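Local coordinates for probable glutaminase ybaS (Escherichia coli, PDB 1U60) that catalyses the hydrolysis of L-glutamine to L-glutamate and ammonium, working as a homotetramer of the glutaminase family, at the interface of chains A and B. Coordinates in Å, arbitrary orientation; residue numbers count along the deposited sequence, not the author numbering. Chains: chain A/B, Probable glutaminase ybaS.

Contact 1: the interface of chains A and B. Residues chain A 82, 85-86, 91, 233, 236-237; chain B 248-249, 251-252.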
loop_
_atom_site.group_PDB
_atom_site.type_symbol
_atom_site.label_atom_id
_atom_site.label_comp_id
_atom_site.label_asym_id
_atom_site.label_seq_id
_atom_site.Cartn_x
_atom_site.Cartn_y
_atom_site.Cartn_z
ATOM N N PRO A 82 3.751 5.391 -17.539
ATOM C CA PRO A 82 4.016 5.255 -16.103
ATOM C C PRO A 82 5.313 5.828 -15.609
ATOM O O PRO A 82 5.362 6.322 -14.461
ATOM C CB PRO A 82 3.959 3.729 -15.859
ATOM C CG PRO A 82 4.205 3.139 -17.247
ATOM C CD PRO A 82 3.579 4.065 -18.176
ATOM N N VAL A 85 4.750 9.558 -15.058
ATOM C CA VAL A 85 3.938 9.810 -13.915
ATOM C C VAL A 85 4.751 9.612 -12.623
ATOM O O VAL A 85 4.669 10.413 -11.709
ATOM C CB VAL A 85 2.660 8.951 -13.935
ATOM C CG1 VAL A 85 1.930 9.025 -12.581
ATOM C CG2 VAL A 85 1.735 9.437 -15.059
ATOM N N GLN A 86 5.584 8.594 -12.582
ATOM C CA GLN A 86 6.385 8.306 -11.362
ATOM C C GLN A 86 7.435 9.431 -11.118
ATOM O O GLN A 86 7.655 9.864 -9.970
ATOM C CB GLN A 86 7.056 6.941 -11.483
ATOM C CG GLN A 86 7.624 6.487 -10.155
ATOM C CD GLN A 86 8.263 5.107 -10.233
ATOM O OE1 GLN A 86 8.420 4.542 -11.329
ATOM N NE2 GLN A 86 8.560 4.523 -9.054
ATOM N N ALA A 91 4.775 7.995 -6.715
ATOM C CA ALA A 91 4.038 6.787 -6.403
ATOM C C ALA A 91 4.017 6.481 -4.882
ATOM O O ALA A 91 3.665 5.387 -4.503
ATOM C CB ALA A 91 4.681 5.617 -7.172
ATOM N N TYR A 233 -0.833 0.256 -12.208
ATOM C CA TYR A 233 -0.230 1.463 -11.644
ATOM C C TYR A 233 -1.297 2.272 -10.923
ATOM O O TYR A 233 -1.061 2.862 -9.880
ATOM C CB TYR A 233 0.361 2.319 -12.752
ATOM C CG TYR A 233 1.507 1.642 -13.488
ATOM C CD1 TYR A 233 2.749 1.449 -12.867
ATOM C CD2 TYR A 233 1.348 1.210 -14.804
ATOM C CE1 TYR A 233 3.773 0.834 -13.533
ATOM C CE2 TYR A 233 2.374 0.616 -15.479
ATOM C CZ TYR A 233 3.580 0.408 -14.837
ATOM O OH TYR A 233 4.607 -0.169 -15.523
ATOM N N ALA A 236 -2.171 0.453 -7.675
ATOM C CA ALA A 236 -1.099 0.588 -6.708
ATOM C C ALA A 236 -1.200 1.940 -6.017
ATOM O O ALA A 236 -1.117 2.024 -4.774
ATOM C CB ALA A 236 0.254 0.456 -7.361
ATOM N N GLU A 237 -1.414 2.989 -6.797
ATOM C CA GLU A 237 -1.543 4.325 -6.220
ATOM C C GLU A 237 -2.729 4.378 -5.249
ATOM O O GLU A 237 -2.601 4.972 -4.148
ATOM C CB GLU A 237 -1.703 5.385 -7.316
ATOM C CG GLU A 237 -0.474 5.585 -8.263
ATOM C CD GLU A 237 0.659 6.440 -7.780
ATOM O OE1 GLU A 237 0.820 6.665 -6.539
ATOM O OE2 GLU A 237 1.458 6.896 -8.692
ATOM N N GLY B 248 5.810 2.595 -1.924
ATOM C CA GLY B 248 4.889 2.994 -2.984
ATOM C C GLY B 248 5.473 2.727 -4.364
ATOM O O GLY B 248 4.797 2.189 -5.243
ATOM N N ASP B 249 6.735 3.090 -4.559
ATOM C CA ASP B 249 7.424 2.782 -5.807
ATOM C C ASP B 249 7.473 1.299 -6.076
ATOM O O ASP B 249 7.340 0.885 -7.215
ATOM C CB ASP B 249 8.829 3.353 -5.802
ATOM C CG ASP B 249 8.833 4.807 -5.541
ATOM O OD1 ASP B 249 8.277 5.553 -6.378
ATOM O OD2 ASP B 249 9.344 5.293 -4.499
ATOM N N ALA B 251 5.259 -0.909 -4.874
ATOM C CA ALA B 251 3.888 -1.315 -5.197
ATOM C C ALA B 251 3.561 -0.961 -6.678
ATOM O O ALA B 251 2.958 -1.737 -7.416
ATOM C CB ALA B 251 2.948 -0.603 -4.281
ATOM N N TYR B 252 4.053 0.179 -7.118
ATOM C CA TYR B 252 3.805 0.679 -8.454
ATOM C C TYR B 252 4.498 -0.151 -9.533
ATOM O O TYR B 252 3.900 -0.464 -10.575
ATOM C CB TYR B 252 4.337 2.117 -8.462
ATOM C CG TYR B 252 4.061 2.996 -9.665
ATOM C CD1 TYR B 252 2.867 3.686 -9.782
ATOM C CD2 TYR B 252 5.041 3.191 -10.639
ATOM C CE1 TYR B 252 2.611 4.514 -10.822
ATOM C CE2 TYR B 252 4.791 4.051 -11.717
ATOM C CZ TYR B 252 3.585 4.711 -11.790
ATOM O OH TYR B 252 3.293 5.605 -12.813
HETATM O O HOH W 1 1.939 3.422 -5.866
HETATM O O HOH W 2 7.772 8.164 -6.444
#
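B:Tyr252, on helix 247-253 of one glutaminase subunit, is inserted between helices 82-88 and 231-241 of the other, in a dimer contact within this homotetrameric family member. With CG anti to the backbone N (chi1 -172°), its ring reaches across to chain A. A:Tyr233 meets one face with the edge of its own ring, CD1 lying 3.5 Å from CE2 of B:Tyr252. A:Ala91 CB packs 3.7 Å from CG of B:Tyr252, and A:Gln86 runs antiparallel alongside. At the tip, the phenol OH of B:Tyr252 donates to the backbone O of A:Pro82 at 2.7 Å, only 16° from the carbonyl plane. A phenylalanine here would probably leave the A:Pro82 carbonyl without its phenol partner. A:Pro82 CB in turn lies over the centre of one face of the A:Tyr233 ring, which probably helps hold that ring in place. Toward the N-terminal end of helix 247-253 the contact turns polar and takes in water. The extended A:Gln86 side chain gives its amide NE2 to the carboxylate OD1 of B:Asp249 (2.9 Å, 165° at H), which is approached on its anti side. Water 2 joins the same OD1 to A:Ala91 N, while water 1 links A:Ala91 O with B:Gly248 O, 3.2 Å from the water.

Contact 2: the interface of chains A and B. Residues chain A 239-240, 248, 251; chain B 93, 239-240, 251.
Both copies of Met240 set CG anti to their own carbonyl carbon and beside the backbone N, and then bend at the next two torsions, which brings each thioether against the opposite subunit. The third torsion differs, -57° in A:Met240 but 101° in B:Met240, and the two methyl ends therefore settle differently about the two-fold axis. B:Met240 CE comes tip-on to the helix of chain A, 3.6 Å from the backbone O of A:Met239 and 3.7 Å from CG of the same residue, whose side chain it crosses at about a right angle. The sulphur SD of B:Met240 rests 3.8 Å from CA of A:Gly248, where there is no side chain to hold it off. In the other direction A:Met240 places CE 3.6 Å from the backbone O of B:Met240, and its SD lies 3.8 Å from CB of B:Ala251. The two thioethers also touch each other, A:Met240 SD to B:Met240 CE at 3.9 Å. To one side of the thioethers, CG of A:Met239 and CG of B:Met239 come within 4.2 Å of each other, the side chains crossing at about a right angle. No hydrogen bond crosses this patch; it is held by flexible thioether chains fitted against small residues and backbone. The site lies where the C-terminal ends of the two 231-241 helices come together across the dimer, each flanked by helix 247-253 of the partner.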
loop_
_atom_site.group_PDB
_atom_site.type_symbol
_atom_site.label_atom_id
_atom_site.label_comp_id
_atom_site.label_asym_id
_atom_site.label_seq_id
_atom_site.Cartn_x
_atom_site.Cartn_y
_atom_site.Cartn_z
ATOM N N MET A 239 -3.983 1.799 -3.561
ATOM C CA MET A 239 -3.684 1.038 -2.344
ATOM C C MET A 239 -2.873 1.918 -1.405
ATOM O O MET A 239 -3.043 1.819 -0.196
ATOM C CB MET A 239 -2.908 -0.245 -2.655
ATOM C CG MET A 239 -2.728 -1.210 -1.453
ATOM S SD MET A 239 -4.138 -2.021 -0.890
ATOM C CE MET A 239 -4.623 -2.857 -2.179
ATOM N N MET A 240 -1.980 2.755 -1.937
ATOM C CA MET A 240 -1.084 3.477 -1.052
ATOM C C MET A 240 -1.723 4.707 -0.393
ATOM O O MET A 240 -1.367 5.075 0.707
ATOM C CB MET A 240 0.187 3.867 -1.785
ATOM C CG MET A 240 0.937 2.707 -2.414
ATOM S SD MET A 240 1.438 1.347 -1.372
ATOM C CE MET A 240 2.451 2.261 -0.119
ATOM N N GLY A 248 -3.754 2.622 4.951
ATOM C CA GLY A 248 -3.161 1.429 5.520
ATOM C C GLY A 248 -4.171 0.601 6.297
ATOM O O GLY A 248 -4.187 -0.650 6.223
ATOM N N ALA A 251 -6.165 -1.174 3.776
ATOM C CA ALA A 251 -5.437 -2.345 3.288
ATOM C C ALA A 251 -5.424 -3.514 4.275
ATOM O O ALA A 251 -5.561 -4.669 3.901
ATOM C CB ALA A 251 -4.015 -1.956 2.943
ATOM N N PRO B 93 1.369 3.737 6.773
ATOM C CA PRO B 93 2.692 4.230 6.431
ATOM C C PRO B 93 2.927 5.590 7.048
ATOM O O PRO B 93 1.972 6.348 7.335
ATOM C CB PRO B 93 2.660 4.304 4.909
ATOM C CG PRO B 93 1.185 4.564 4.603
ATOM C CD PRO B 93 0.450 3.758 5.644
ATOM N N MET B 239 3.062 -4.288 2.283
ATOM C CA MET B 239 2.727 -3.455 1.139
ATOM C C MET B 239 2.827 -1.987 1.471
ATOM O O MET B 239 3.312 -1.225 0.648
ATOM C CB MET B 239 1.316 -3.738 0.631
ATOM C CG MET B 239 0.939 -2.987 -0.657
ATOM S SD MET B 239 1.720 -3.585 -2.146
ATOM C CE MET B 239 1.554 -5.095 -1.957
ATOM N N MET B 240 2.392 -1.576 2.659
ATOM C CA MET B 240 2.414 -0.170 3.045
ATOM C C MET B 240 3.787 0.412 3.343
ATOM O O MET B 240 4.017 1.610 3.079
ATOM C CB MET B 240 1.559 0.094 4.298
ATOM C CG MET B 240 0.109 -0.135 4.136
ATOM S SD MET B 240 -0.573 0.954 2.841
ATOM C CE MET B 240 -0.653 -0.270 1.504
ATOM N N ALA B 251 5.259 -0.909 -4.874
ATOM C CA ALA B 251 3.888 -1.315 -5.197
ATOM C C ALA B 251 3.561 -0.961 -6.678
ATOM O O ALA B 251 2.958 -1.737 -7.416
ATOM C CB ALA B 251 2.948 -0.603 -4.281
#

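Contact 3: the interface of chains A and B. Residues chain A 251-252, 306, 308-309; chain B 232, 235-236, 257, 271.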
loop_
_atom_site.group_PDB
_atom_site.type_symbol
_atom_site.label_atom_id
_atom_site.label_comp_id
_atom_site.label_asym_id
_atom_site.label_seq_id
_atom_site.Cartn_x
_atom_site.Cartn_y
_atom_site.Cartn_z
ATOM N N ALA A 251 -6.165 -1.174 3.776
ATOM C CA ALA A 251 -5.437 -2.345 3.288
ATOM C C ALA A 251 -5.424 -3.514 4.275
ATOM O O ALA A 251 -5.561 -4.669 3.901
ATOM C CB ALA A 251 -4.015 -1.956 2.943
ATOM N N TYR A 252 -5.274 -3.184 5.565
ATOM C CA TYR A 252 -5.197 -4.136 6.673
ATOM C C TYR A 252 -6.521 -4.876 6.861
ATOM O O TYR A 252 -6.550 -6.071 7.027
ATOM C CB TYR A 252 -4.840 -3.336 7.896
ATOM C CG TYR A 252 -4.460 -4.081 9.153
ATOM C CD1 TYR A 252 -3.198 -4.548 9.331
ATOM C CD2 TYR A 252 -5.370 -4.215 10.198
ATOM C CE1 TYR A 252 -2.816 -5.193 10.478
ATOM C CE2 TYR A 252 -5.010 -4.872 11.374
ATOM C CZ TYR A 252 -3.723 -5.314 11.523
ATOM O OH TYR A 252 -3.380 -5.960 12.687
ATOM N N ASN A 306 -9.861 -10.138 -1.295
ATOM C CA ASN A 306 -8.760 -9.463 -0.606
ATOM C C ASN A 306 -7.507 -9.845 -1.376
ATOM O O ASN A 306 -7.227 -11.051 -1.531
ATOM C CB ASN A 306 -8.647 -9.959 0.837
ATOM C CG ASN A 306 -7.564 -9.235 1.638
ATOM O OD1 ASN A 306 -6.478 -9.022 1.142
ATOM N ND2 ASN A 306 -7.844 -8.957 2.925
ATOM N N PHE A 308 -4.492 -9.779 -0.640
ATOM C CA PHE A 308 -3.469 -10.419 0.223
ATOM C C PHE A 308 -3.816 -11.847 0.648
ATOM O O PHE A 308 -3.123 -12.450 1.476
ATOM C CB PHE A 308 -3.209 -9.524 1.446
ATOM C CG PHE A 308 -2.839 -8.083 1.057
ATOM C CD1 PHE A 308 -1.729 -7.851 0.242
ATOM C CD2 PHE A 308 -3.583 -7.013 1.477
ATOM C CE1 PHE A 308 -1.380 -6.566 -0.130
ATOM C CE2 PHE A 308 -3.260 -5.696 1.054
ATOM C CZ PHE A 308 -2.146 -5.489 0.241
ATOM N N LYS A 309 -4.908 -12.371 0.101
ATOM C CA LYS A 309 -5.369 -13.759 0.352
ATOM C C LYS A 309 -5.201 -14.516 -0.945
ATOM O O LYS A 309 -5.762 -14.134 -1.959
ATOM C CB LYS A 309 -6.861 -13.797 0.692
ATOM C CG LYS A 309 -7.211 -13.298 2.050
ATOM C CD LYS A 309 -8.510 -13.948 2.595
ATOM C CE LYS A 309 -9.170 -13.087 3.724
ATOM N NZ LYS A 309 -8.733 -13.417 5.169
ATOM N N PRO B 232 -2.952 -12.154 5.809
ATOM C CA PRO B 232 -3.243 -10.945 5.041
ATOM C C PRO B 232 -2.868 -9.654 5.771
ATOM O O PRO B 232 -2.520 -8.673 5.111
ATOM C CB PRO B 232 -4.758 -11.032 4.775
ATOM C CG PRO B 232 -5.020 -12.521 4.848
ATOM C CD PRO B 232 -4.144 -13.023 5.959
ATOM N N LEU B 235 0.903 -9.150 5.197
ATOM C CA LEU B 235 1.134 -8.709 3.823
ATOM C C LEU B 235 0.696 -7.263 3.593
ATOM O O LEU B 235 1.369 -6.531 2.830
ATOM C CB LEU B 235 0.491 -9.683 2.809
ATOM C CG LEU B 235 0.978 -11.132 2.922
ATOM C CD1 LEU B 235 0.347 -12.001 1.892
ATOM C CD2 LEU B 235 2.505 -11.220 2.873
ATOM N N ALA B 236 -0.420 -6.837 4.194
ATOM C CA ALA B 236 -0.870 -5.466 4.016
ATOM C C ALA B 236 0.144 -4.498 4.585
ATOM O O ALA B 236 0.450 -3.465 3.994
ATOM C CB ALA B 236 -2.220 -5.243 4.714
ATOM N N PRO B 257 3.732 -7.599 -2.078
ATOM C CA PRO B 257 4.148 -7.205 -0.734
ATOM C C PRO B 257 5.581 -7.612 -0.532
ATOM O O PRO B 257 5.918 -8.756 -0.862
ATOM C CB PRO B 257 3.151 -7.911 0.189
ATOM C CG PRO B 257 2.421 -8.817 -0.624
ATOM C CD PRO B 257 2.576 -8.517 -2.082
ATOM N N PRO B 271 0.899 -14.009 -3.011
ATOM C CA PRO B 271 -0.069 -14.720 -2.174
ATOM C C PRO B 271 -0.606 -15.978 -2.860
ATOM O O PRO B 271 -0.961 -15.928 -4.033
ATOM C CB PRO B 271 -1.150 -13.682 -1.912
ATOM C CG PRO B 271 -0.432 -12.367 -2.032
ATOM C CD PRO B 271 0.541 -12.596 -3.157
#
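The ring of A:Phe308, in the C-terminal tail of one glutaminase subunit, lies with one face against helix 231-241 of the other. CA of B:Ala236 stands over that face, 4.0 Å from the centroid of the A:Phe308 ring in a CH-pi contact and displaced toward the rim. Beside it, B:Leu235 slides past the ring in the opposite direction, its CB 3.9 Å from CD1 of A:Phe308. The CD1 methyl of B:Leu235 reaches back to the tail, 3.5 Å from the backbone O of A:Phe308. At the base of the aromatic side chain, CB of A:Phe308 packs 3.9 Å from CA of B:Pro232, in the first turn of the helix. An alanine in place of A:Phe308 would probably leave the surface of B:Leu235 and B:Ala236 without its aromatic cover and open a gap between tail and helix. CG of the phenylalanine is anti to its carbonyl carbon (chi1 -54°), directing the ring along the helix toward B:Ala236. The next residue, A:Lys309, appears to lay its aliphatic part across B:Pro232, but it is poorly ordered. On the other flank, helix 247-253 of chain A closes on B:Ala236, with CA of A:Tyr252 3.7 Å from CB of B:Ala236. Farther out, A:Asn306 probably helps hold the tail turn, its side-chain amide oxygen OD1 accepting a hydrogen bond from the backbone N of A:Phe308 at 2.8 Å, with the donor in the carbonyl plane.

Contact 4: the interface of chains A and B. Residues chain A 236, 239, 257, 271, 307-308; chain B 239, 307-308.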
loop_
_atom_site.group_PDB
_atom_site.type_symbol
_atom_site.label_atom_id
_atom_site.label_comp_id
_atom_site.label_asym_id
_atom_site.label_seq_id
_atom_site.Cartn_x
_atom_site.Cartn_y
_atom_site.Cartn_z
ATOM N N ALA A 236 -2.171 0.453 -7.675
ATOM C CA ALA A 236 -1.099 0.588 -6.708
ATOM C C ALA A 236 -1.200 1.940 -6.017
ATOM O O ALA A 236 -1.117 2.024 -4.774
ATOM C CB ALA A 236 0.254 0.456 -7.361
ATOM N N MET A 239 -3.983 1.799 -3.561
ATOM C CA MET A 239 -3.684 1.038 -2.344
ATOM C C MET A 239 -2.873 1.918 -1.405
ATOM O O MET A 239 -3.043 1.819 -0.196
ATOM C CB MET A 239 -2.908 -0.245 -2.655
ATOM C CG MET A 239 -2.728 -1.210 -1.453
ATOM S SD MET A 239 -4.138 -2.021 -0.890
ATOM C CE MET A 239 -4.623 -2.857 -2.179
ATOM N N PRO A 257 -7.719 -2.312 -3.321
ATOM C CA PRO A 257 -7.442 -0.902 -3.694
ATOM C C PRO A 257 -8.701 -0.093 -3.724
ATOM O O PRO A 257 -9.670 -0.514 -4.328
ATOM C CB PRO A 257 -6.826 -0.990 -5.088
ATOM C CG PRO A 257 -6.970 -2.423 -5.506
ATOM C CD PRO A 257 -7.340 -3.263 -4.381
ATOM N N PRO A 271 -9.425 -6.893 -8.605
ATOM C CA PRO A 271 -8.763 -7.055 -9.909
ATOM C C PRO A 271 -9.243 -8.351 -10.583
ATOM O O PRO A 271 -9.267 -9.447 -9.974
ATOM C CB PRO A 271 -7.256 -7.120 -9.538
ATOM C CG PRO A 271 -7.142 -6.450 -8.260
ATOM C CD PRO A 271 -8.438 -6.762 -7.523
ATOM N N VAL A 307 -6.784 -8.877 -1.912
ATOM C CA VAL A 307 -5.630 -9.203 -2.759
ATOM C C VAL A 307 -4.446 -9.820 -1.973
ATOM O O VAL A 307 -3.510 -10.345 -2.589
ATOM C CB VAL A 307 -5.111 -7.996 -3.571
ATOM C CG1 VAL A 307 -6.227 -7.318 -4.380
ATOM C CG2 VAL A 307 -4.370 -6.993 -2.720
ATOM N N PHE A 308 -4.492 -9.779 -0.640
ATOM C CA PHE A 308 -3.469 -10.419 0.223
ATOM C C PHE A 308 -3.816 -11.847 0.648
ATOM O O PHE A 308 -3.123 -12.450 1.476
ATOM C CB PHE A 308 -3.209 -9.524 1.446
ATOM C CG PHE A 308 -2.839 -8.083 1.057
ATOM C CD1 PHE A 308 -1.729 -7.851 0.242
ATOM C CD2 PHE A 308 -3.583 -7.013 1.477
ATOM C CE1 PHE A 308 -1.380 -6.566 -0.130
ATOM C CE2 PHE A 308 -3.260 -5.696 1.054
ATOM C CZ PHE A 308 -2.146 -5.489 0.241
ATOM N N MET B 239 3.062 -4.288 2.283
ATOM C CA MET B 239 2.727 -3.455 1.139
ATOM C C MET B 239 2.827 -1.987 1.471
ATOM O O MET B 239 3.312 -1.225 0.648
ATOM C CB MET B 239 1.316 -3.738 0.631
ATOM C CG MET B 239 0.939 -2.987 -0.657
ATOM S SD MET B 239 1.720 -3.585 -2.146
ATOM C CE MET B 239 1.554 -5.095 -1.957
ATOM N N VAL B 307 -0.244 -8.314 -7.512
ATOM C CA VAL B 307 -1.574 -8.413 -6.906
ATOM C C VAL B 307 -2.616 -7.442 -7.516
ATOM O O VAL B 307 -3.843 -7.596 -7.269
ATOM C CB VAL B 307 -1.569 -8.237 -5.391
ATOM C CG1 VAL B 307 -0.591 -9.209 -4.740
ATOM C CG2 VAL B 307 -1.321 -6.782 -5.002
ATOM N N PHE B 308 -2.173 -6.496 -8.319
ATOM C CA PHE B 308 -3.111 -5.536 -8.940
ATOM C C PHE B 308 -3.459 -5.862 -10.394
ATOM O O PHE B 308 -3.986 -5.023 -11.141
ATOM C CB PHE B 308 -2.534 -4.130 -8.886
ATOM C CG PHE B 308 -2.149 -3.694 -7.503
ATOM C CD1 PHE B 308 -3.112 -3.555 -6.526
ATOM C CD2 PHE B 308 -0.815 -3.410 -7.205
ATOM C CE1 PHE B 308 -2.725 -3.180 -5.275
ATOM C CE2 PHE B 308 -0.419 -3.051 -5.903
ATOM C CZ PHE B 308 -1.378 -2.899 -4.977
#
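The C-terminal tails that follow helix 290-303 in the two glutaminase subunits meet each other here, and each also reaches helix 231-241 of its partner. Where the tails cross, A:Val307 and B:Val307 are set at about a right angle and touch methyl to methyl, CG2 to CG2 at 3.8 Å. Both valines hold CG1 anti to the carbonyl carbon (chi1 -53° and -54°), which leaves CG2 between the backbone N and the carbonyl carbon, a crowded position from which this branch meets two neighbours. Besides the other valine, each CG2 sits over the centre of the following Phe308 ring in its own chain, 3.7 Å above the plane in chain B. The B:Phe308 ring is thus sandwiched, since its opposite face is met by CA of A:Ala236 at 4.0 Å from the ring centroid, a CH-pi contact. A:Met239 reaches the rim of this ring: its methyl CE lies in the ring plane, 3.6 Å from CE1 of B:Phe308, and its CB is 3.8 Å from CZ. The methionine gets there with CG anti to the backbone N (chi1 -172°) and the chain bent beyond it. The reverse contact is similar, with B:Met239 CE at the in-plane edge of A:Phe308, 3.8 Å from CE1. Outside this core, A:Pro271 brings CG to within 3.6 Å of the backbone O of B:Val307, and A:Pro257 slides past the B:Phe308 ring near CD1.

Contacts 2 and 4 lie near the middle of the two-fold interface, with C-alpha centres about 8 Å apart and Met239 of both chains in common. Contact 3 is also about 8 Å from contact 4, through A:Phe308, and about 9 Å from contact 2, through A:Ala251. Contact 1 is about 17 Å from contact 3, but shares B:Ala251 with contact 2 and A:Ala236 with contact 4. Helix 231-241 takes part in all four, tying the hydrogen-bonded region to the apolar patches. Symmetry repeats each contact with chains exchanged; this dimer is plausibly one of the pairings within the homotetramer.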